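Local coordinates for protein (hdlp (histone deacetylase-like protein)) (Aquifex aeolicus, PDB 1C3P), which probably acts as a zinc-dependent deacetylase, being a bacterial member of the histone deacetylase family, and is linked to acetoin breakdown, at residues 9-14 against 46-51; 59-64 against 147-152; 74-79 against 95-100; 108-113 against 123-128. All blocks are in the same frame, centred on the assembly; numbering follows the deposited sequence.

Contact 1: 9-14 against 46-51; sequences TLDYGK and LIKSRP
Thr9 and Lys48 bring the two backbones closest, with their CA atoms 5.5 Å apart, where residues 9-14 leave strand 4-8 for a 3-10 segment and residues 46-51 run out of strand 46-48. Lys48 is extended as far as CE, CG lying anti to the backbone N (chi1 -180°), and bends at its last torsion. Its NZ forms a salt bridge with Asp11 OD2 at 3.1 Å, arriving nearly along the C-O axis while the two side chains cross at about a right angle. The same oxygen accepts from Thr9 OG1 at 2.8 Å, a bond that comes 65° out of the carboxylate plane and from the same face as the lysine. Thr9 OG1 also accepts from Asp11 N (3.0 Å), closing an ST turn. Two donors on one oxygen would probably favour the ionised carboxylate. The other branch, Thr9 CG2, packs 3.8 Å from Ser49 CB. Tyr12 OH approaches Ser49 OG to 3.2 Å, and both hydroxyls are hydrogen-bonded to Ser109 OG of helix 98-118. With Ile47 and Ser49 joined to strand 4-8 by backbone bonds, the contact belongs to the border of a parallel alpha/beta sheet, where the loop after one strand meets its outermost neighbour.

Contact 2: 59-64 against 147-152; sequences LFHTED and PAVGIE
Phe60 and Val149 mark the closest approach of the backbones, CA to CA 5.3 Å, where the chain leading to helix 63-75 passes over helix 146-156. The Phe60 side chain can be followed outward. Its CB rests against Val149, 4.1 Å from CG2 and equally near Val149 N. CG stands anti to its own backbone N (chi1 178°), and from there the ring extends over Ala148. The methyl CB of Ala148 sits above the ring centre, 3.5 Å from the centroid and only 9° off the normal, a well-centred CH-pi contact. The ring carbons confirm it: CG and CD2 are the nearest to the methyl, and even CZ, at the tip, lies 4.0 Å from Ala148 CB. While the methyl covers a face of the phenyl, the rim atom CD2 of Phe60 stands over the centre of the His61 ring, 3.5 Å above that plane. Ala178 of helix 173-179 also touches the phenylalanine.

Leu59 covers the next turn of helix 146-156. Its CB meets Glu152 CB at 4.0 Å, CD1 approaches the Val149 carbonyl oxygen, and its own O lies 3.5 Å from Glu152 CG. Glu152 thus offers its aliphatic part to Leu59, while its carboxylate forms a salt bridge with Arg155.

No hydrogen bond joins the two segments. Their cohesion rests on dispersion and CH-pi packing, and the burial of His61 ND1 with no partner in the model probably carries a small cost.

Contact 3: 74-79 against 95-100; sequences RCQCVP and VSYAMF
Val95 and Tyr97, in the turn leading into helix 98-118, make a largely exposed surface contact with the chain that leaves helix 63-75 between Arg74 and Val78. The touching parts run in nearly opposite directions, 164° apart. Val95 is the apolar centre: CG1 is anti to the backbone N (chi1 168°), which leaves CG2 anti to the carbonyl carbon and turned to Val78. This CG2 lies 3.6 Å from Val78 CG2 and 3.4 Å from Cys77 O, the two valine side chains crossing obliquely. An alanine in place of Val95 would probably leave Val78 CG2 and the Cys77 carbonyl facing a gap.

Both segments are shaped by helix ends. Gln76, with positive phi, is the C-prime residue of a Schellman motif, in which Cys77 N bonds to Ala72 O and Gln76 N to Glu73 O. On the other side, Ser96 and Met99 form a capping box at the start of helix 98-118: Ala98 N donates to Ser96 OG (3.0 Å) and, in return, Ser96 N makes a weak bond to Met99 SD.

Tyr97 reaches helix 63-75 through a water, which donates to Arg74 O at 2.7 Å and lies 2.7 Å from Tyr97 OH, at the ring edge and in its plane. The Gln76 side chain lies beside Val95 and Tyr97, although the placement of its amide is doubtful. Nearby, Phe100 N is hydrogen-bonded to Glu73 OE1.

Contact 4: 108-113 against 123-128; sequences GSTVQA and AFNPAG
Asn125 lays its amide against Ser109 and Thr110, where helix 108-113 packs antiparallel to strand 123-125, their axes 7.8 Å apart and at 170°. CG of Asn125 is anti to the backbone N (chi1 169°), which carries it to the helix. There ND2 donates to Thr110 OG1 at 2.8 Å, the acceptor lying in the amide plane although the N-H...O angle is a bent 132°. Thr110 OG1, itself anti to its carbonyl carbon, is also hydrogen-bonded to Asn146 OD1, and ND2 to Ala106 O, so the amide nitrogen and the hydroxyl each have two partners. The other amide atom, OD1, lies 3.2 Å from Ser109 CB and weakly accepts from Ala127 N, inside the type I turn from Asn125 to Gly128. An alanine at Asn125 would probably leave Thr110 OG1 and Ala106 O each without one donor and open a gap beside Ser109 CB. Small residues let the helix come close: Ala113 CB meets Ala123 CB at 4.3 Å and Asn125 CB at 4.1 Å. Gly128 CA lies 3.8 Å from Thr110 OG1. The helix and strand form the second half of a beta-alpha-beta crossover, a basic unit of the parallel sheet in this alpha/beta fold.

Contacts 1 and 4 adjoin, with centres 10 Å apart, and share Ser109 OG, through which the helix of contact 4 is hydrogen-bonded to both segments of contact 1; both contacts reach the same parallel sheet. Helix 98-118 joins contact 3 at its start to contact 4 farther along, their centres 23 Å apart. Helix 63-75 links contact 2 with contact 3, and the loop closed by contact 2 contains both contacts 3 and 4. Of the four, contact 4 lies nearest the zinc site known from another structure of this protein: Gly128 lies about 10 Å from the side chain of Asp168, a zinc ligand, while contacts 1, 2 and 3 are remote from it.

Contact 1: 9-14 against 46-51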
loop_
_atom_site.group_PDB
_atom_site.type_symbol
_atom_site.label_atom_id
_atom_site.label_comp_id
_atom_site.label_asym_id
_atom_site.label_seq_id
_atom_site.Cartn_x
_atom_site.Cartn_y
_atom_site.Cartn_z
ATOM N N THR A 9 16.001 0.164 -1.728
ATOM C CA THR A 9 17.320 0.406 -1.161
ATOM C C THR A 9 17.311 -0.073 0.282
ATOM O O THR A 9 16.269 -0.064 0.936
ATOM C CB THR A 9 17.692 1.897 -1.138
ATOM O OG1 THR A 9 18.886 2.065 -0.359
ATOM C CG2 THR A 9 16.582 2.720 -0.506
ATOM N N LEU A 10 18.464 -0.503 0.782
ATOM C CA LEU A 10 18.531 -0.950 2.172
ATOM C C LEU A 10 18.500 0.233 3.136
ATOM O O LEU A 10 18.325 0.051 4.344
ATOM C CB LEU A 10 19.794 -1.789 2.426
ATOM C CG LEU A 10 19.867 -3.198 1.831
ATOM C CD1 LEU A 10 18.684 -4.010 2.329
ATOM C CD2 LEU A 10 19.853 -3.140 0.325
ATOM N N ASP A 11 18.646 1.443 2.595
ATOM C CA ASP A 11 18.642 2.659 3.405
ATOM C C ASP A 11 17.357 2.895 4.189
ATOM O O ASP A 11 17.378 3.583 5.217
ATOM C CB ASP A 11 18.944 3.884 2.533
ATOM C CG ASP A 11 20.309 3.801 1.877
ATOM O OD1 ASP A 11 21.268 3.415 2.574
ATOM O OD2 ASP A 11 20.427 4.131 0.677
ATOM N N TYR A 12 16.236 2.349 3.713
ATOM C CA TYR A 12 14.985 2.523 4.440
ATOM C C TYR A 12 15.170 2.014 5.875
ATOM O O TYR A 12 14.513 2.492 6.807
ATOM C CB TYR A 12 13.839 1.754 3.763
ATOM C CG TYR A 12 13.375 2.347 2.446
ATOM C CD1 TYR A 12 13.511 1.639 1.249
ATOM C CD2 TYR A 12 12.772 3.604 2.405
ATOM C CE1 TYR A 12 13.052 2.167 0.040
ATOM C CE2 TYR A 12 12.307 4.144 1.205
ATOM C CZ TYR A 12 12.447 3.422 0.029
ATOM O OH TYR A 12 11.953 3.941 -1.154
ATOM N N GLY A 13 16.081 1.058 6.042
ATOM C CA GLY A 13 16.349 0.483 7.355
ATOM C C GLY A 13 16.803 1.477 8.408
ATOM O O GLY A 13 16.675 1.204 9.598
ATOM N N LYS A 14 17.324 2.626 7.976
ATOM C CA LYS A 14 17.790 3.664 8.893
ATOM C C LYS A 14 16.759 4.752 9.189
ATOM O O LYS A 14 17.048 5.691 9.935
ATOM C CB LYS A 14 19.067 4.324 8.357
ATOM C CG LYS A 14 20.349 3.515 8.571
ATOM C CD LYS A 14 20.730 3.360 10.062
ATOM C CE LYS A 14 21.150 4.674 10.735
ATOM N NZ LYS A 14 20.065 5.696 10.828
ATOM N N LEU A 46 17.172 -4.558 -9.843
ATOM C CA LEU A 46 16.973 -3.555 -8.800
ATOM C C LEU A 46 17.351 -2.134 -9.196
ATOM O O LEU A 46 18.434 -1.886 -9.727
ATOM C CB LEU A 46 17.757 -3.957 -7.548
ATOM C CG LEU A 46 17.687 -3.031 -6.331
ATOM C CD1 LEU A 46 16.271 -3.050 -5.768
ATOM C CD2 LEU A 46 18.679 -3.494 -5.265
ATOM N N ILE A 47 16.440 -1.195 -8.959
ATOM C CA ILE A 47 16.724 0.210 -9.236
ATOM C C ILE A 47 16.824 0.871 -7.868
ATOM O O ILE A 47 15.910 0.732 -7.046
ATOM C CB ILE A 47 15.587 0.881 -10.064
ATOM C CG1 ILE A 47 15.572 0.307 -11.485
ATOM C CG2 ILE A 47 15.783 2.399 -10.122
ATOM C CD1 ILE A 47 16.807 0.637 -12.300
ATOM N N LYS A 48 17.924 1.579 -7.613
ATOM C CA LYS A 48 18.103 2.235 -6.319
ATOM C C LYS A 48 17.146 3.418 -6.191
ATOM O O LYS A 48 17.088 4.272 -7.065
ATOM C CB LYS A 48 19.544 2.744 -6.152
ATOM C CG LYS A 48 19.802 3.435 -4.819
ATOM C CD LYS A 48 21.241 3.931 -4.708
ATOM C CE LYS A 48 21.497 4.594 -3.364
ATOM N NZ LYS A 48 21.271 3.666 -2.220
ATOM N N SER A 49 16.418 3.465 -5.086
ATOM C CA SER A 49 15.479 4.545 -4.816
ATOM C C SER A 49 16.175 5.900 -4.749
ATOM O O SER A 49 17.298 6.015 -4.245
ATOM C CB SER A 49 14.782 4.330 -3.471
ATOM O OG SER A 49 14.101 3.074 -3.381
ATOM N N ARG A 50 15.492 6.925 -5.251
ATOM C CA ARG A 50 15.993 8.288 -5.205
ATOM C C ARG A 50 14.943 9.139 -4.490
ATOM O O ARG A 50 13.760 8.797 -4.457
ATOM C CB ARG A 50 16.178 8.870 -6.617
ATOM C CG ARG A 50 14.865 9.201 -7.365
ATOM C CD ARG A 50 15.180 9.892 -8.679
ATOM N NE ARG A 50 14.022 10.099 -9.547
ATOM C CZ ARG A 50 12.994 10.896 -9.294
ATOM N NH1 ARG A 50 12.938 11.605 -8.170
ATOM N NH2 ARG A 50 12.016 11.002 -10.186
ATOM N N PRO A 51 15.367 10.241 -3.866
ATOM C CA PRO A 51 14.398 11.103 -3.189
ATOM C C PRO A 51 13.495 11.794 -4.210
ATOM O O PRO A 51 13.918 12.043 -5.344
ATOM C CB PRO A 51 15.293 12.134 -2.494
ATOM C CG PRO A 51 16.587 11.364 -2.273
ATOM C CD PRO A 51 16.732 10.738 -3.642
#

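Contact 2: 59-64 against 147-152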
loop_
_atom_site.group_PDB
_atom_site.type_symbol
_atom_site.label_atom_id
_atom_site.label_comp_id
_atom_site.label_asym_id
_atom_site.label_seq_id
_atom_site.Cartn_x
_atom_site.Cartn_y
_atom_site.Cartn_z
ATOM N N LEU A 59 3.700 18.621 -6.579
ATOM C CA LEU A 59 2.669 18.257 -7.557
ATOM C C LEU A 59 1.372 18.027 -6.751
ATOM O O LEU A 59 0.265 18.151 -7.275
ATOM C CB LEU A 59 3.030 16.959 -8.295
ATOM C CG LEU A 59 4.187 16.986 -9.297
ATOM C CD1 LEU A 59 4.508 15.578 -9.781
ATOM C CD2 LEU A 59 3.811 17.900 -10.478
ATOM N N PHE A 60 1.515 17.664 -5.474
ATOM C CA PHE A 60 0.352 17.443 -4.624
ATOM C C PHE A 60 0.350 18.227 -3.307
ATOM O O PHE A 60 -0.619 18.916 -2.986
ATOM C CB PHE A 60 0.173 15.953 -4.301
ATOM C CG PHE A 60 -0.991 15.671 -3.371
ATOM C CD1 PHE A 60 -2.290 16.008 -3.738
ATOM C CD2 PHE A 60 -0.781 15.083 -2.124
ATOM C CE1 PHE A 60 -3.369 15.767 -2.881
ATOM C CE2 PHE A 60 -1.852 14.836 -1.256
ATOM C CZ PHE A 60 -3.154 15.183 -1.642
ATOM N N HIS A 61 1.421 18.109 -2.533
ATOM C CA HIS A 61 1.481 18.791 -1.243
ATOM C C HIS A 61 1.784 20.272 -1.316
ATOM O O HIS A 61 2.381 20.740 -2.287
ATOM C CB HIS A 61 2.505 18.096 -0.342
ATOM C CG HIS A 61 2.067 16.739 0.097
ATOM N ND1 HIS A 61 2.538 15.577 -0.473
ATOM C CD2 HIS A 61 1.161 16.362 1.028
ATOM C CE1 HIS A 61 1.942 14.539 0.093
ATOM N NE2 HIS A 61 1.103 14.990 1.005
ATOM N N THR A 62 1.343 21.014 -0.296
ATOM C CA THR A 62 1.594 22.460 -0.256
ATOM C C THR A 62 2.960 22.747 0.339
ATOM O O THR A 62 3.479 21.980 1.155
ATOM C CB THR A 62 0.518 23.209 0.553
ATOM O OG1 THR A 62 0.437 22.679 1.882
ATOM C CG2 THR A 62 -0.823 23.073 -0.126
ATOM N N GLU A 63 3.553 23.856 -0.082
ATOM C CA GLU A 63 4.879 24.220 0.389
ATOM C C GLU A 63 5.055 24.375 1.878
ATOM O O GLU A 63 6.067 23.939 2.421
ATOM C CB GLU A 63 5.362 25.505 -0.278
ATOM C CG GLU A 63 6.023 25.318 -1.610
ATOM C CD GLU A 63 6.872 26.519 -1.984
ATOM O OE1 GLU A 63 7.818 26.831 -1.226
ATOM O OE2 GLU A 63 6.593 27.147 -3.029
ATOM N N ASP A 64 4.094 25.019 2.537
ATOM C CA ASP A 64 4.194 25.237 3.978
ATOM C C ASP A 64 4.249 23.896 4.727
ATOM O O ASP A 64 4.999 23.751 5.704
ATOM C CB ASP A 64 3.006 26.050 4.503
ATOM C CG ASP A 64 1.667 25.360 4.260
ATOM O OD1 ASP A 64 0.678 25.702 4.948
ATOM O OD2 ASP A 64 1.592 24.487 3.371
ATOM N N PRO A 147 0.919 7.994 -3.624
ATOM C CA PRO A 147 -0.036 7.717 -4.706
ATOM C C PRO A 147 -0.570 9.032 -5.347
ATOM O O PRO A 147 -0.717 9.122 -6.578
ATOM C CB PRO A 147 -1.141 6.944 -3.994
ATOM C CG PRO A 147 -0.342 6.156 -2.943
ATOM C CD PRO A 147 0.501 7.314 -2.381
ATOM N N ALA A 148 -0.851 10.050 -4.526
ATOM C CA ALA A 148 -1.377 11.321 -5.062
ATOM C C ALA A 148 -0.310 12.075 -5.847
ATOM O O ALA A 148 -0.605 12.688 -6.871
ATOM C CB ALA A 148 -1.932 12.205 -3.935
ATOM N N VAL A 149 0.928 12.030 -5.375
ATOM C CA VAL A 149 2.030 12.664 -6.087
ATOM C C VAL A 149 2.133 11.964 -7.434
ATOM O O VAL A 149 2.233 12.616 -8.482
ATOM C CB VAL A 149 3.360 12.507 -5.324
ATOM C CG1 VAL A 149 4.561 12.909 -6.204
ATOM C CG2 VAL A 149 3.328 13.366 -4.077
ATOM N N GLY A 150 2.082 10.635 -7.408
ATOM C CA GLY A 150 2.192 9.870 -8.641
ATOM C C GLY A 150 1.084 10.119 -9.649
ATOM O O GLY A 150 1.331 10.213 -10.860
ATOM N N ILE A 151 -0.147 10.203 -9.160
ATOM C CA ILE A 151 -1.290 10.449 -10.034
ATOM C C ILE A 151 -1.201 11.853 -10.631
ATOM O O ILE A 151 -1.501 12.040 -11.806
ATOM C CB ILE A 151 -2.603 10.247 -9.262
ATOM C CG1 ILE A 151 -2.785 8.747 -8.961
ATOM C CG2 ILE A 151 -3.799 10.813 -10.056
ATOM C CD1 ILE A 151 -3.913 8.455 -7.980
ATOM N N GLU A 152 -0.784 12.836 -9.837
ATOM C CA GLU A 152 -0.653 14.197 -10.348
ATOM C C GLU A 152 0.502 14.243 -11.329
ATOM O O GLU A 152 0.501 15.019 -12.285
ATOM C CB GLU A 152 -0.415 15.186 -9.208
ATOM C CG GLU A 152 -1.662 15.416 -8.377
ATOM C CD GLU A 152 -2.746 16.151 -9.142
ATOM O OE1 GLU A 152 -3.867 16.244 -8.618
ATOM O OE2 GLU A 152 -2.477 16.646 -10.257
#

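Contact 3: 74-79 against 95-100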
loop_
_atom_site.group_PDB
_atom_site.type_symbol
_atom_site.label_atom_id
_atom_site.label_comp_id
_atom_site.label_asym_id
_atom_site.label_seq_id
_atom_site.Cartn_x
_atom_site.Cartn_y
_atom_site.Cartn_z
ATOM N N ARG A 74 14.898 17.766 10.634
ATOM C CA ARG A 74 16.301 18.076 10.869
ATOM C C ARG A 74 16.589 18.700 12.221
ATOM O O ARG A 74 17.676 18.521 12.761
ATOM C CB ARG A 74 16.884 18.950 9.738
ATOM C CG ARG A 74 16.333 20.347 9.621
ATOM C CD ARG A 74 16.948 21.066 8.412
ATOM N NE ARG A 74 16.682 22.482 8.568
ATOM C CZ ARG A 74 17.446 23.319 9.262
ATOM N NH1 ARG A 74 18.555 22.890 9.865
ATOM N NH2 ARG A 74 17.042 24.578 9.430
ATOM N N CYS A 75 15.631 19.434 12.769
ATOM C CA CYS A 75 15.834 20.055 14.082
ATOM C C CYS A 75 15.261 19.151 15.175
ATOM O O CYS A 75 15.349 19.453 16.372
ATOM C CB CYS A 75 15.171 21.434 14.129
ATOM S SG CYS A 75 15.898 22.656 13.004
ATOM N N GLN A 76 14.668 18.044 14.741
ATOM C CA GLN A 76 14.080 17.046 15.625
ATOM C C GLN A 76 13.143 17.708 16.638
ATOM O O GLN A 76 13.364 17.658 17.849
ATOM C CB GLN A 76 15.211 16.274 16.319
ATOM C CG GLN A 76 14.798 14.894 16.771
ATOM C CD GLN A 76 14.433 14.008 15.600
ATOM O OE1 GLN A 76 13.653 14.401 14.739
ATOM N NE2 GLN A 76 14.979 12.806 15.570
ATOM N N CYS A 77 12.083 18.330 16.136
ATOM C CA CYS A 77 11.151 19.020 17.008
ATOM C C CYS A 77 9.784 19.126 16.378
ATOM O O CYS A 77 9.607 18.847 15.197
ATOM C CB CYS A 77 11.645 20.449 17.277
ATOM S SG CYS A 77 11.585 21.525 15.767
ATOM N N VAL A 78 8.816 19.524 17.197
ATOM C CA VAL A 78 7.466 19.769 16.724
ATOM C C VAL A 78 7.372 21.283 16.772
ATOM O O VAL A 78 7.260 21.875 17.856
ATOM C CB VAL A 78 6.409 19.182 17.658
ATOM C CG1 VAL A 78 5.017 19.460 17.108
ATOM C CG2 VAL A 78 6.642 17.688 17.819
ATOM N N PRO A 79 7.451 21.935 15.599
ATOM C CA PRO A 79 7.374 23.393 15.536
ATOM C C PRO A 79 6.065 23.883 16.135
ATOM O O PRO A 79 5.038 23.218 16.030
ATOM C CB PRO A 79 7.491 23.674 14.029
ATOM C CG PRO A 79 8.341 22.476 13.544
ATOM C CD PRO A 79 7.588 21.368 14.242
ATOM N N VAL A 95 7.745 12.678 15.298
ATOM C CA VAL A 95 8.924 13.279 14.701
ATOM C C VAL A 95 9.951 12.138 14.566
ATOM O O VAL A 95 10.192 11.412 15.527
ATOM C CB VAL A 95 9.499 14.379 15.621
ATOM C CG1 VAL A 95 10.892 14.794 15.151
ATOM C CG2 VAL A 95 8.575 15.589 15.606
ATOM N N SER A 96 10.513 11.950 13.375
ATOM C CA SER A 96 11.546 10.926 13.142
ATOM C C SER A 96 12.142 11.153 11.749
ATOM O O SER A 96 11.629 11.976 10.982
ATOM C CB SER A 96 10.974 9.509 13.189
ATOM O OG SER A 96 10.444 9.133 11.931
ATOM N N TYR A 97 13.214 10.439 11.400
ATOM C CA TYR A 97 13.762 10.638 10.068
ATOM C C TYR A 97 12.961 9.936 8.972
ATOM O O TYR A 97 13.301 9.998 7.793
ATOM C CB TYR A 97 15.246 10.266 10.009
ATOM C CG TYR A 97 16.100 11.280 10.749
ATOM C CD1 TYR A 97 16.359 11.154 12.118
ATOM C CD2 TYR A 97 16.581 12.411 10.090
ATOM C CE1 TYR A 97 17.081 12.135 12.811
ATOM C CE2 TYR A 97 17.303 13.398 10.771
ATOM C CZ TYR A 97 17.548 13.255 12.127
ATOM O OH TYR A 97 18.257 14.237 12.789
ATOM N N ALA A 98 11.885 9.272 9.353
ATOM C CA ALA A 98 11.041 8.658 8.349
ATOM C C ALA A 98 10.088 9.747 7.873
ATOM O O ALA A 98 9.574 9.683 6.767
ATOM C CB ALA A 98 10.229 7.513 8.946
ATOM N N MET A 99 9.886 10.771 8.697
ATOM C CA MET A 99 8.891 11.798 8.348
ATOM C C MET A 99 9.158 12.559 7.068
ATOM O O MET A 99 8.220 12.972 6.387
ATOM C CB MET A 99 8.690 12.775 9.511
ATOM C CG MET A 99 9.686 13.906 9.569
ATOM S SD MET A 99 9.584 14.661 11.221
ATOM C CE MET A 99 7.858 15.250 11.226
ATOM N N PHE A 100 10.421 12.781 6.733
ATOM C CA PHE A 100 10.688 13.461 5.464
ATOM C C PHE A 100 11.694 12.708 4.597
ATOM O O PHE A 100 11.441 12.463 3.421
ATOM C CB PHE A 100 11.205 14.885 5.666
ATOM C CG PHE A 100 11.418 15.610 4.377
ATOM C CD1 PHE A 100 10.330 16.090 3.650
ATOM C CD2 PHE A 100 12.699 15.717 3.828
ATOM C CE1 PHE A 100 10.514 16.663 2.388
ATOM C CE2 PHE A 100 12.890 16.287 2.568
ATOM C CZ PHE A 100 11.795 16.759 1.846
HETATM O O HOH W 1 19.219 16.531 11.775
#

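Contact 4: 108-113 against 123-128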
loop_
_atom_site.group_PDB
_atom_site.type_symbol
_atom_site.label_atom_id
_atom_site.label_comp_id
_atom_site.label_asym_id
_atom_site.label_seq_id
_atom_site.Cartn_x
_atom_site.Cartn_y
_atom_site.Cartn_z
ATOM N N GLY A 108 9.873 9.222 -4.119
ATOM C CA GLY A 108 10.664 9.291 -5.324
ATOM C C GLY A 108 10.603 7.921 -5.994
ATOM O O GLY A 108 10.611 7.827 -7.222
ATOM N N SER A 109 10.534 6.856 -5.190
ATOM C CA SER A 109 10.475 5.489 -5.722
ATOM C C SER A 109 9.179 5.233 -6.505
ATOM O O SER A 109 9.126 4.394 -7.424
ATOM C CB SER A 109 10.631 4.476 -4.580
ATOM O OG SER A 109 11.909 4.596 -3.972
ATOM N N THR A 110 8.121 5.944 -6.136
ATOM C CA THR A 110 6.863 5.813 -6.852
ATOM C C THR A 110 6.971 6.529 -8.183
ATOM O O THR A 110 6.443 6.043 -9.177
ATOM C CB THR A 110 5.696 6.361 -6.026
ATOM O OG1 THR A 110 5.380 5.395 -5.013
ATOM C CG2 THR A 110 4.471 6.653 -6.916
ATOM N N VAL A 111 7.668 7.667 -8.216
ATOM C CA VAL A 111 7.840 8.355 -9.480
ATOM C C VAL A 111 8.712 7.459 -10.374
ATOM O O VAL A 111 8.459 7.317 -11.575
ATOM C CB VAL A 111 8.502 9.753 -9.303
ATOM C CG1 VAL A 111 8.774 10.361 -10.670
ATOM C CG2 VAL A 111 7.578 10.676 -8.511
ATOM N N GLN A 112 9.731 6.832 -9.789
ATOM C CA GLN A 112 10.588 5.932 -10.555
ATOM C C GLN A 112 9.772 4.770 -11.100
ATOM O O GLN A 112 9.961 4.349 -12.235
ATOM C CB GLN A 112 11.731 5.403 -9.688
ATOM C CG GLN A 112 12.662 6.491 -9.194
ATOM C CD GLN A 112 13.751 5.952 -8.310
ATOM O OE1 GLN A 112 14.842 5.594 -8.781
ATOM N NE2 GLN A 112 13.462 5.864 -7.020
ATOM N N ALA A 113 8.874 4.225 -10.287
ATOM C CA ALA A 113 8.036 3.128 -10.769
ATOM C C ALA A 113 7.221 3.603 -11.970
ATOM O O ALA A 113 7.050 2.883 -12.953
ATOM C CB ALA A 113 7.103 2.653 -9.677
ATOM N N ALA A 123 7.164 -2.350 -13.108
ATOM C CA ALA A 123 7.896 -2.053 -11.896
ATOM C C ALA A 123 7.050 -2.167 -10.632
ATOM O O ALA A 123 5.828 -2.022 -10.656
ATOM C CB ALA A 123 8.481 -0.663 -11.998
ATOM N N PHE A 124 7.731 -2.410 -9.527
ATOM C CA PHE A 124 7.092 -2.536 -8.226
ATOM C C PHE A 124 7.875 -1.707 -7.216
ATOM O O PHE A 124 9.088 -1.878 -7.060
ATOM C CB PHE A 124 7.071 -4.013 -7.799
ATOM C CG PHE A 124 6.522 -4.268 -6.405
ATOM C CD1 PHE A 124 5.449 -3.538 -5.907
ATOM C CD2 PHE A 124 7.025 -5.323 -5.630
ATOM C CE1 PHE A 124 4.882 -3.855 -4.662
ATOM C CE2 PHE A 124 6.452 -5.650 -4.377
ATOM C CZ PHE A 124 5.385 -4.914 -3.901
ATOM N N ASN A 125 7.183 -0.783 -6.559
ATOM C CA ASN A 125 7.791 0.017 -5.514
ATOM C C ASN A 125 7.136 -0.367 -4.188
ATOM O O ASN A 125 6.103 0.188 -3.813
ATOM C CB ASN A 125 7.579 1.513 -5.752
ATOM C CG ASN A 125 7.961 2.318 -4.542
ATOM O OD1 ASN A 125 8.843 1.906 -3.788
ATOM N ND2 ASN A 125 7.315 3.485 -4.342
ATOM N N PRO A 126 7.733 -1.313 -3.449
ATOM C CA PRO A 126 7.158 -1.732 -2.172
ATOM C C PRO A 126 7.070 -0.650 -1.093
ATOM O O PRO A 126 6.267 -0.761 -0.175
ATOM C CB PRO A 126 8.066 -2.891 -1.767
ATOM C CG PRO A 126 9.412 -2.459 -2.350
ATOM C CD PRO A 126 8.952 -2.091 -3.738
ATOM N N ALA A 127 7.896 0.388 -1.203
ATOM C CA ALA A 127 7.898 1.466 -0.221
ATOM C C ALA A 127 6.726 2.416 -0.429
ATOM O O ALA A 127 6.372 3.172 0.478
ATOM C CB ALA A 127 9.235 2.257 -0.294
ATOM N N GLY A 128 6.122 2.364 -1.612
ATOM C CA GLY A 128 5.017 3.253 -1.943
ATOM C C GLY A 128 3.671 2.876 -1.348
ATOM O O GLY A 128 3.553 1.937 -0.570
#